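Local coordinates for protein carboxypeptidase A inhibitor (Ascaris suum, PDB 3FJU) that inhibits carboxypeptidase A, a zinc metalloprotease, as a small, secreted, disulfide-rich inhibitor of the I44 family, at residues B[22-26]-B[27-31]. Sequence-based numbering, arbitrary orientation.
Sequences ICSTI and VEIQR
Thr25, at the N-cap of helix 26-36 just after strand 22-24, accepts a capping bond at OG1 from Glu28 N (3.0 Å, N-H...O 158°). With chi1 at 63° the hydroxyl tucks in over its own backbone, facing the N-H of Glu28; the Glu28 side chain runs alongside it, CB and CG both touching Thr25 OG1. The first helical bonds follow, Ile29 N to Thr25 O (2.9 Å) and Gln30 N to Ile26 O. Ser24, the buried residue of the contact, lays its OG 3.4 Å from Glu28 CB, and Ile29 CG1 lies 3.3 Å from Thr25 O. Ser24 and Ile29 both touch Val17 of strand 15-17, the antiparallel partner of strand 22-24. The extended Gln30 chain slants across Ile26, bringing CD and OE1 past the CG2 methyl in van der Waals contact (OE1 to CG2 3.5 Å).

Glu28 bends at chi2 and carries its carboxylate to Arg31 in a bidentate salt bridge: Arg31 NE meets Glu28 OE2 at 2.9 Å and NH2 meets OE1 at 2.8 Å, each on the syn side. The oxygens lie close to the guanidinium plane, but the nitrogens stand up to 29° out of the carboxylate plane. Arg31 NH2 also donates to Lys58 O, tying the helix to the loop joining strands 55-57 and 60-62. The cap thus satisfies a first-turn amide from one side, while the Glu28 charge is paired mainly with Arg31, three residues on.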
# COMPACT_ATOMS: atom_id res chain seq x y z
N ILE B 22 -8.90 23.65 19.03
CA ILE B 22 -8.53 23.02 20.28
C ILE B 22 -7.19 23.55 20.75
O ILE B 22 -6.35 24.01 19.96
CB ILE B 22 -8.47 21.46 20.21
CG1 ILE B 22 -7.24 20.98 19.41
CG2 ILE B 22 -9.77 20.88 19.64
CD1 ILE B 22 -6.83 19.52 19.68
N CYS B 23 -7.01 23.49 22.06
CA CYS B 23 -5.76 23.89 22.69
C CYS B 23 -4.74 22.76 22.57
O CYS B 23 -5.08 21.57 22.68
CB CYS B 23 -6.01 24.20 24.16
SG CYS B 23 -7.10 25.59 24.42
N SER B 24 -3.49 23.14 22.34
CA SER B 24 -2.39 22.18 22.23
C SER B 24 -1.08 22.87 22.62
O SER B 24 -0.94 24.09 22.48
CB SER B 24 -2.27 21.65 20.80
OG SER B 24 -1.09 20.90 20.64
N THR B 25 -0.13 22.08 23.11
CA THR B 25 1.20 22.61 23.38
C THR B 25 1.88 22.97 22.07
O THR B 25 1.58 22.41 20.99
CB THR B 25 2.09 21.60 24.15
OG1 THR B 25 2.31 20.43 23.35
CG2 THR B 25 1.44 21.21 25.46
N ILE B 26 2.79 23.93 22.15
CA ILE B 26 3.61 24.25 21.00
C ILE B 26 4.39 23.02 20.52
O ILE B 26 4.52 22.80 19.30
CB ILE B 26 4.52 25.46 21.27
CG1 ILE B 26 3.68 26.73 21.38
CG2 ILE B 26 5.56 25.61 20.16
CD1 ILE B 26 4.41 27.88 22.12
N VAL B 27 4.89 22.23 21.46
CA VAL B 27 5.67 21.03 21.11
C VAL B 27 4.83 20.09 20.25
O VAL B 27 5.31 19.61 19.22
CB VAL B 27 6.27 20.32 22.33
CG1 VAL B 27 6.78 18.93 21.95
CG2 VAL B 27 7.41 21.16 22.90
N GLU B 28 3.58 19.86 20.66
CA GLU B 28 2.69 19.01 19.89
C GLU B 28 2.27 19.61 18.56
O GLU B 28 2.18 18.91 17.56
CB GLU B 28 1.48 18.61 20.72
CG GLU B 28 1.84 17.54 21.74
CD GLU B 28 2.24 16.23 21.09
OE1 GLU B 28 1.34 15.50 20.66
OE2 GLU B 28 3.46 15.94 21.01
N ILE B 29 2.05 20.92 18.53
CA ILE B 29 1.77 21.59 17.26
C ILE B 29 2.97 21.40 16.30
O ILE B 29 2.79 21.00 15.13
CB ILE B 29 1.45 23.07 17.49
CG1 ILE B 29 0.09 23.22 18.20
CG2 ILE B 29 1.51 23.86 16.18
CD1 ILE B 29 -0.18 24.59 18.75
N GLN B 30 4.18 21.68 16.79
CA GLN B 30 5.40 21.48 16.02
C GLN B 30 5.57 20.04 15.53
O GLN B 30 5.90 19.82 14.35
CB GLN B 30 6.62 21.90 16.83
CG GLN B 30 6.80 23.40 16.91
CD GLN B 30 7.83 23.86 17.97
OE1 GLN B 30 8.21 25.04 17.99
NE2 GLN B 30 8.26 22.95 18.86
N ARG B 31 5.35 19.07 16.42
CA ARG B 31 5.54 17.65 16.06
C ARG B 31 4.56 17.22 14.97
O ARG B 31 4.96 16.56 14.00
CB ARG B 31 5.42 16.74 17.28
CG ARG B 31 5.66 15.27 17.00
CD ARG B 31 5.44 14.40 18.22
NE ARG B 31 4.04 14.37 18.65
CZ ARG B 31 3.09 13.60 18.11
NH1 ARG B 31 3.35 12.78 17.09
NH2 ARG B 31 1.86 13.68 18.59